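Long-range contacts in UDP-L-Rhamnose Synthase (Acanthamoeba polyphaga mimivirus, PDB 7JID), which synthesises UDP-L-rhamnose, binding NADP together with a UDP-rhamnose nucleotide sugar: residues Trp6-Asn11 against Arg54-Ile59; His103-Gly108 against Asp156-Arg161. All coordinates share one frame; numbering follows the deposited sequence.

Contact 1 of 2, residues Trp6-Asn11 against Arg54-Ile59; sequences WLIFGN and RVMSFI. With NAP (NADP nicotinamide-adenine-dinucleotide phosphate), chain D.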
loop_
_atom_site.group_PDB
_atom_site.type_symbol
_atom_site.label_atom_id
_atom_site.label_comp_id
_atom_site.label_asym_id
_atom_site.label_seq_id
_atom_site.Cartn_x
_atom_site.Cartn_y
_atom_site.Cartn_z
ATOM N N TRP A 6 3.670 -16.185 23.186
ATOM C CA TRP A 6 4.109 -15.468 21.961
ATOM C C TRP A 6 3.316 -15.999 20.772
ATOM O O TRP A 6 3.444 -17.225 20.451
ATOM C CB TRP A 6 5.603 -15.660 21.732
ATOM C CG TRP A 6 6.515 -15.190 22.824
ATOM C CD1 TRP A 6 6.646 -15.737 24.069
ATOM C CD2 TRP A 6 7.489 -14.134 22.752
ATOM N NE1 TRP A 6 7.580 -15.058 24.798
ATOM C CE2 TRP A 6 8.160 -14.093 23.997
ATOM C CE3 TRP A 6 7.892 -13.231 21.757
ATOM C CZ2 TRP A 6 9.176 -13.179 24.278
ATOM C CZ3 TRP A 6 8.860 -12.300 22.055
ATOM C CH2 TRP A 6 9.534 -12.303 23.275
ATOM N N LEU A 7 2.502 -15.142 20.166
ATOM C CA LEU A 7 1.751 -15.506 18.952
ATOM C C LEU A 7 2.598 -15.108 17.734
ATOM O O LEU A 7 2.882 -13.916 17.627
ATOM C CB LEU A 7 0.408 -14.780 18.951
ATOM C CG LEU A 7 -0.446 -15.010 17.710
ATOM C CD1 LEU A 7 -0.776 -16.485 17.549
ATOM C CD2 LEU A 7 -1.689 -14.176 17.757
ATOM N N ILE A 8 2.936 -16.078 16.906
ATOM C CA ILE A 8 3.888 -15.872 15.775
ATOM C C ILE A 8 3.133 -16.041 14.458
ATOM O O ILE A 8 2.719 -17.166 14.130
ATOM C CB ILE A 8 5.095 -16.823 15.872
ATOM C CG1 ILE A 8 5.772 -16.810 17.255
ATOM C CG2 ILE A 8 6.089 -16.519 14.745
ATOM C CD1 ILE A 8 6.184 -15.440 17.739
ATOM N N PHE A 9 3.113 -14.974 13.680
ATOM C CA PHE A 9 2.667 -14.974 12.271
ATOM C C PHE A 9 3.889 -15.233 11.389
ATOM O O PHE A 9 4.935 -14.624 11.658
ATOM C CB PHE A 9 2.049 -13.627 11.920
ATOM C CG PHE A 9 0.670 -13.448 12.498
ATOM C CD1 PHE A 9 -0.469 -13.746 11.767
ATOM C CD2 PHE A 9 0.520 -12.985 13.796
ATOM C CE1 PHE A 9 -1.726 -13.614 12.334
ATOM C CE2 PHE A 9 -0.737 -12.840 14.358
ATOM C CZ PHE A 9 -1.864 -13.144 13.618
ATOM N N GLY A 10 3.789 -16.156 10.443
ATOM C CA GLY A 10 4.942 -16.590 9.639
ATOM C C GLY A 10 5.775 -17.639 10.359
ATOM O O GLY A 10 6.976 -17.819 10.042
ATOM N N ASN A 11 5.190 -18.343 11.336
ATOM C CA ASN A 11 6.019 -19.263 12.156
ATOM C C ASN A 11 6.494 -20.489 11.358
ATOM O O ASN A 11 7.398 -21.154 11.857
ATOM C CB ASN A 11 5.318 -19.669 13.443
ATOM C CG ASN A 11 4.278 -20.719 13.186
ATOM O OD1 ASN A 11 4.395 -21.850 13.677
ATOM N ND2 ASN A 11 3.270 -20.331 12.430
ATOM N N ARG A 54 2.898 -11.303 23.613
ATOM C CA ARG A 54 3.711 -10.727 22.516
ATOM C C ARG A 54 3.162 -11.278 21.214
ATOM O O ARG A 54 2.859 -12.496 21.147
ATOM C CB ARG A 54 5.184 -11.115 22.653
ATOM C CG ARG A 54 5.919 -10.620 23.893
ATOM C CD ARG A 54 5.927 -9.106 24.058
ATOM N NE ARG A 54 6.753 -8.785 25.221
ATOM C CZ ARG A 54 6.283 -8.720 26.479
ATOM N NH1 ARG A 54 4.997 -8.939 26.706
ATOM N NH2 ARG A 54 7.110 -8.493 27.489
ATOM N N VAL A 55 3.162 -10.450 20.176
ATOM C CA VAL A 55 2.909 -10.904 18.785
ATOM C C VAL A 55 4.155 -10.581 17.951
ATOM O O VAL A 55 4.744 -9.515 18.139
ATOM C CB VAL A 55 1.638 -10.243 18.231
ATOM C CG1 VAL A 55 1.382 -10.634 16.788
ATOM C CG2 VAL A 55 0.428 -10.602 19.100
ATOM N N MET A 56 4.501 -11.485 17.068
ATOM C CA MET A 56 5.602 -11.207 16.102
ATOM C C MET A 56 5.140 -11.533 14.694
ATOM O O MET A 56 4.401 -12.491 14.491
ATOM C CB MET A 56 6.879 -11.984 16.423
ATOM C CG MET A 56 7.283 -11.949 17.904
ATOM S SD MET A 56 8.919 -12.678 18.236
ATOM C CE MET A 56 9.917 -11.233 17.878
ATOM N N SER A 57 5.633 -10.739 13.754
ATOM C CA SER A 57 5.337 -10.843 12.314
ATOM C C SER A 57 6.629 -11.185 11.555
ATOM O O SER A 57 7.525 -10.317 11.453
ATOM C CB SER A 57 4.721 -9.591 11.768
ATOM O OG SER A 57 4.472 -9.749 10.368
ATOM N N PHE A 58 6.662 -12.374 10.980
ATOM C CA PHE A 58 7.722 -12.839 10.051
ATOM C C PHE A 58 7.118 -13.164 8.703
ATOM O O PHE A 58 7.451 -14.214 8.151
ATOM C CB PHE A 58 8.500 -13.994 10.668
ATOM C CG PHE A 58 9.054 -13.648 12.018
ATOM C CD1 PHE A 58 9.988 -12.640 12.154
ATOM C CD2 PHE A 58 8.555 -14.245 13.170
ATOM C CE1 PHE A 58 10.472 -12.254 13.394
ATOM C CE2 PHE A 58 9.067 -13.882 14.407
ATOM C CZ PHE A 58 9.984 -12.870 14.525
ATOM N N ILE A 59 6.227 -12.298 8.235
ATOM C CA ILE A 59 5.445 -12.587 7.011
ATOM C C ILE A 59 5.964 -11.693 5.889
ATOM O O ILE A 59 6.451 -10.568 6.123
ATOM C CB ILE A 59 3.927 -12.428 7.175
ATOM C CG1 ILE A 59 3.539 -10.958 7.340
ATOM C CG2 ILE A 59 3.425 -13.321 8.309
ATOM C CD1 ILE A 59 2.058 -10.690 7.462
HETATM P PA NAP D . 9.549 -17.042 4.042
HETATM O O1A NAP D . 10.329 -18.299 4.354
HETATM O O2A NAP D . 8.864 -16.927 2.716
HETATM O O5B NAP D . 8.524 -16.948 5.246
HETATM C C5B NAP D . 7.386 -16.089 5.161
HETATM C C4B NAP D . 6.158 -16.618 5.885
HETATM O O4B NAP D . 5.116 -15.652 5.910
HETATM C C3B NAP D . 5.652 -17.857 5.158
HETATM O O3B NAP D . 5.502 -18.830 6.218
HETATM C C2B NAP D . 4.314 -17.387 4.600
HETATM O O2B NAP D . 3.384 -18.419 4.732
HETATM C C1B NAP D . 3.894 -16.258 5.538
HETATM N N9A NAP D . 2.942 -15.275 5.058
HETATM C C8A NAP D . 3.065 -14.489 3.998
HETATM N N7A NAP D . 2.012 -13.676 3.889
HETATM C C5A NAP D . 1.188 -13.963 4.905
HETATM C C6A NAP D . -0.078 -13.485 5.307
HETATM N N6A NAP D . -0.657 -12.540 4.603
HETATM N N1A NAP D . -0.633 -14.068 6.426
HETATM C C2A NAP D . 0.030 -15.017 7.101
HETATM N N3A NAP D . 1.224 -15.543 6.786
HETATM C C4A NAP D . 1.819 -15.002 5.688
HETATM O O3 NAP D . 10.376 -15.666 4.175
HETATM P PN NAP D . 11.429 -15.262 5.343
HETATM O O1N NAP D . 12.669 -14.988 4.507
HETATM O O2N NAP D . 11.382 -16.066 6.574
HETATM O O5D NAP D . 10.913 -13.798 5.657
HETATM C C5D NAP D . 10.033 -13.324 6.666
HETATM C C4D NAP D . 9.522 -11.920 6.225
HETATM O O4D NAP D . 9.905 -11.004 7.201
HETATM C C3D NAP D . 10.233 -11.516 4.950
HETATM O O3D NAP D . 9.645 -10.313 4.326
HETATM C C2D NAP D . 11.608 -11.407 5.650
HETATM O O2D NAP D . 12.676 -10.713 4.990
HETATM C C1D NAP D . 11.281 -10.704 6.941
HETATM P P2B NAP D . 2.626 -19.008 3.467
HETATM O O1X NAP D . 3.528 -19.911 2.744
HETATM O O2X NAP D . 1.574 -19.808 4.258
HETATM O O3X NAP D . 2.023 -17.935 2.554
#
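W6 and R54 both set CG anti to their own carbonyl carbon (chi1 -59° and -63°), on the sheet face shared with I8 and M56, and the arginine's aliphatic root lies over one face of the indole. R54 CG stands 3.8 Å from the centroid of the W6 six-membered ring, a CH-pi contact; the charged end runs on to the carbonyls of A206 and R207. M56 SD reaches W6 CE3 at 3.7 Å in an oblique Met-aromatic contact, while M56 CG lies against I8 CD1. The strands run parallel, 4.7 Å apart at closest approach, as neighbours in a Rossmann-type sheet. Their ladder of backbone hydrogen bonds runs L7 N to R54 O, M56 N to L7 O, F9 N to M56 O and F58 N to F9 O (2.9 Å), the last with its donor tilted 33° from the carbonyl plane. On the other face V55 CG1 meets the F9 ring at its edge, 3.9 Å from CD2. Beyond the strand ends, the segments border the NADP site: I59 CG2 touches F9 CB and also lies 3.5 Å from adenine N3A, and F58 O is 3.1 Å from C5D of the cofactor.

Contact 2 of 2, residues His103-Gly108 against Asp156-Arg161; sequences HLTYLG and DVLNLR. With NAP (NADP nicotinamide-adenine-dinucleotide phosphate), chain D.
Two neighbouring parallel strands of the six-stranded Rossmann-type sheet, 103-109 and 157-162, make this contact, their short axes 15° apart. L158 N hydrogen-bonds to L104 O, Y106 N to L158 O (2.7 Å), and L160 N to Y106 O with a nearly straight N-H...O angle of 174°. At the start, the hydrogen bond from L104 N to D156 O is weak at 3.5 Å; at the far end that from G108 N to L160 O is short but bent. Y106 and N159 lie side by side, with CG anti to the backbone N in each. N159 OD1 sits at the edge of the phenol ring, 3.2 Å from Y106 CD2, with ring and amide planes 26° apart. N159 ND2 is hydrogen-bonded to T213 OG1 and D147 OD1, which would fix the amide's rotation, and Y106 OH is hydrogen-bonded to K143 NZ. V157 fills in on the same face, its CG2 3.9 Å from L104 CD2. On the reverse face T105 OG1 packs 3.9 Å from L158 CD2, and L107 CD1 meets L160 CB. L107 also borders the cofactor: its CG is 3.9 Å from C1D of NADP. Alternating side chains on two faces, helices 79-99 and 138-150 against one and helix 195-207 against the other, are the layered build of an alpha/beta NADP-binding Rossmann fold.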
loop_
_atom_site.group_PDB
_atom_site.type_symbol
_atom_site.label_atom_id
_atom_site.label_comp_id
_atom_site.label_asym_id
_atom_site.label_seq_id
_atom_site.Cartn_x
_atom_site.Cartn_y
_atom_site.Cartn_z
ATOM N N HIS A 103 2.248 -5.826 22.552
ATOM C CA HIS A 103 3.472 -5.436 21.809
ATOM C C HIS A 103 3.584 -6.280 20.534
ATOM O O HIS A 103 3.460 -7.507 20.606
ATOM C CB HIS A 103 4.683 -5.605 22.716
ATOM C CG HIS A 103 5.965 -5.269 22.048
ATOM N ND1 HIS A 103 6.609 -6.152 21.209
ATOM C CD2 HIS A 103 6.685 -4.139 22.078
ATOM C CE1 HIS A 103 7.685 -5.551 20.723
ATOM N NE2 HIS A 103 7.771 -4.320 21.251
ATOM N N LEU A 104 3.878 -5.626 19.406
ATOM C CA LEU A 104 4.093 -6.283 18.095
ATOM C C LEU A 104 5.533 -6.028 17.666
ATOM O O LEU A 104 5.938 -4.872 17.660
ATOM C CB LEU A 104 3.132 -5.715 17.066
ATOM C CG LEU A 104 3.331 -6.177 15.614
ATOM C CD1 LEU A 104 3.109 -7.671 15.496
ATOM C CD2 LEU A 104 2.369 -5.427 14.732
ATOM N N THR A 105 6.215 -7.096 17.285
ATOM C CA THR A 105 7.480 -7.024 16.521
ATOM C C THR A 105 7.140 -7.292 15.056
ATOM O O THR A 105 6.702 -8.386 14.750
ATOM C CB THR A 105 8.544 -7.991 17.049
ATOM O OG1 THR A 105 8.721 -7.776 18.460
ATOM C CG2 THR A 105 9.853 -7.787 16.324
ATOM N N TYR A 106 7.437 -6.316 14.214
ATOM C CA TYR A 106 7.343 -6.422 12.748
ATOM C C TYR A 106 8.760 -6.546 12.177
ATOM O O TYR A 106 9.535 -5.625 12.281
ATOM C CB TYR A 106 6.573 -5.237 12.164
ATOM C CG TYR A 106 6.772 -5.078 10.681
ATOM C CD1 TYR A 106 6.275 -6.031 9.793
ATOM C CD2 TYR A 106 7.413 -3.971 10.193
ATOM C CE1 TYR A 106 6.486 -5.894 8.434
ATOM C CE2 TYR A 106 7.637 -3.818 8.830
ATOM C CZ TYR A 106 7.124 -4.764 7.960
ATOM O OH TYR A 106 7.339 -4.696 6.608
ATOM N N LEU A 107 9.064 -7.677 11.555
ATOM C CA LEU A 107 10.372 -7.837 10.854
ATOM C C LEU A 107 10.238 -7.258 9.455
ATOM O O LEU A 107 9.516 -7.853 8.626
ATOM C CB LEU A 107 10.803 -9.294 10.814
ATOM C CG LEU A 107 12.288 -9.484 10.463
ATOM C CD1 LEU A 107 13.208 -8.690 11.370
ATOM C CD2 LEU A 107 12.658 -10.959 10.538
ATOM N N GLY A 108 10.754 -6.032 9.270
ATOM C CA GLY A 108 10.718 -5.322 7.984
ATOM C C GLY A 108 12.032 -5.470 7.244
ATOM O O GLY A 108 12.698 -6.498 7.293
ATOM N N ASP A 156 3.949 1.407 19.865
ATOM C CA ASP A 156 3.188 0.147 19.931
ATOM C C ASP A 156 3.865 -0.949 19.134
ATOM O O ASP A 156 3.609 -2.137 19.420
ATOM C CB ASP A 156 1.792 0.381 19.352
ATOM C CG ASP A 156 0.978 1.214 20.316
ATOM O OD1 ASP A 156 0.684 0.656 21.400
ATOM O OD2 ASP A 156 0.774 2.432 20.017
ATOM N N VAL A 157 4.676 -0.585 18.143
ATOM C CA VAL A 157 5.261 -1.617 17.232
ATOM C C VAL A 157 6.780 -1.462 17.163
ATOM O O VAL A 157 7.258 -0.323 17.000
ATOM C CB VAL A 157 4.666 -1.533 15.829
ATOM C CG1 VAL A 157 5.359 -2.464 14.851
ATOM C CG2 VAL A 157 3.162 -1.786 15.864
ATOM N N LEU A 158 7.472 -2.574 17.224
ATOM C CA LEU A 158 8.914 -2.641 16.981
ATOM C C LEU A 158 9.110 -2.966 15.491
ATOM O O LEU A 158 8.793 -4.107 15.117
ATOM C CB LEU A 158 9.559 -3.698 17.881
ATOM C CG LEU A 158 11.079 -3.840 17.797
ATOM C CD1 LEU A 158 11.758 -2.534 18.166
ATOM C CD2 LEU A 158 11.516 -5.010 18.653
ATOM N N ASN A 159 9.654 -2.035 14.726
ATOM C CA ASN A 159 9.889 -2.165 13.269
ATOM C C ASN A 159 11.386 -2.400 13.044
ATOM O O ASN A 159 12.152 -1.450 13.085
ATOM C CB ASN A 159 9.274 -0.973 12.556
ATOM C CG ASN A 159 9.739 -0.859 11.124
ATOM O OD1 ASN A 159 9.783 -1.870 10.433
ATOM N ND2 ASN A 159 9.979 0.362 10.693
ATOM N N LEU A 160 11.767 -3.619 12.745
ATOM C CA LEU A 160 13.199 -3.975 12.605
ATOM C C LEU A 160 13.555 -4.072 11.112
ATOM O O LEU A 160 12.906 -4.823 10.367
ATOM C CB LEU A 160 13.533 -5.293 13.304
ATOM C CG LEU A 160 13.293 -5.271 14.813
ATOM C CD1 LEU A 160 13.647 -6.606 15.411
ATOM C CD2 LEU A 160 14.016 -4.110 15.493
ATOM N N ARG A 161 14.473 -3.228 10.662
ATOM C CA ARG A 161 14.947 -3.287 9.261
ATOM C C ARG A 161 16.157 -4.207 9.093
ATOM O O ARG A 161 17.318 -3.833 9.380
ATOM C CB ARG A 161 15.273 -1.854 8.837
ATOM C CG ARG A 161 14.111 -0.887 8.820
ATOM C CD ARG A 161 14.685 0.410 8.315
ATOM N NE ARG A 161 13.800 1.533 8.293
ATOM C CZ ARG A 161 14.183 2.803 8.378
ATOM N NH1 ARG A 161 15.450 3.099 8.640
ATOM N NH2 ARG A 161 13.270 3.751 8.254
HETATM P PA NAP D . 9.549 -17.042 4.042
HETATM O O1A NAP D . 10.329 -18.299 4.354
HETATM O O2A NAP D . 8.864 -16.927 2.716
HETATM O O5B NAP D . 8.524 -16.948 5.246
HETATM C C5B NAP D . 7.386 -16.089 5.161
HETATM C C4B NAP D . 6.158 -16.618 5.885
HETATM O O4B NAP D . 5.116 -15.652 5.910
HETATM C C3B NAP D . 5.652 -17.857 5.158
HETATM O O3B NAP D . 5.502 -18.830 6.218
HETATM C C2B NAP D . 4.314 -17.387 4.600
HETATM O O2B NAP D . 3.384 -18.419 4.732
HETATM C C1B NAP D . 3.894 -16.258 5.538
HETATM N N9A NAP D . 2.942 -15.275 5.058
HETATM C C8A NAP D . 3.065 -14.489 3.998
HETATM N N7A NAP D . 2.012 -13.676 3.889
HETATM C C5A NAP D . 1.188 -13.963 4.905
HETATM C C6A NAP D . -0.078 -13.485 5.307
HETATM N N6A NAP D . -0.657 -12.540 4.603
HETATM N N1A NAP D . -0.633 -14.068 6.426
HETATM C C2A NAP D . 0.030 -15.017 7.101
HETATM N N3A NAP D . 1.224 -15.543 6.786
HETATM C C4A NAP D . 1.819 -15.002 5.688
HETATM O O3 NAP D . 10.376 -15.666 4.175
HETATM P PN NAP D . 11.429 -15.262 5.343
HETATM O O1N NAP D . 12.669 -14.988 4.507
HETATM O O2N NAP D . 11.382 -16.066 6.574
HETATM O O5D NAP D . 10.913 -13.798 5.657
HETATM C C5D NAP D . 10.033 -13.324 6.666
HETATM C C4D NAP D . 9.522 -11.920 6.225
HETATM O O4D NAP D . 9.905 -11.004 7.201
HETATM C C3D NAP D . 10.233 -11.516 4.950
HETATM O O3D NAP D . 9.645 -10.313 4.326
HETATM C C2D NAP D . 11.608 -11.407 5.650
HETATM O O2D NAP D . 12.676 -10.713 4.990
HETATM C C1D NAP D . 11.281 -10.704 6.941
HETATM P P2B NAP D . 2.626 -19.008 3.467
HETATM O O1X NAP D . 3.528 -19.911 2.744
HETATM O O2X NAP D . 1.574 -19.808 4.258
HETATM O O3X NAP D . 2.023 -17.935 2.554
#

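In the fold
From the N terminus, strand 5-9 leads through helix 14-25, strand 29-32 and helix 40-50 before contact 1 closes that excursion by pairing 6-11 with 54-59. Contact 2 opens only afterwards: from 103-108 the chain passes through helix 138-150 and returns at 156-161. The two closures are therefore in series, neither nested nor crossed. Strands 54-57 and 103-109, joined along the chain through helix 79-99, are neighbours in the sheet, where S57 N lies 2.8 Å from T105 O, a probable hydrogen bond. Four strands adjacent in the sheet, 5-9, 54-57, 103-109 and 157-162, are thereby tied together, and F58 and L107 pack against each other where both contacts touch NADP.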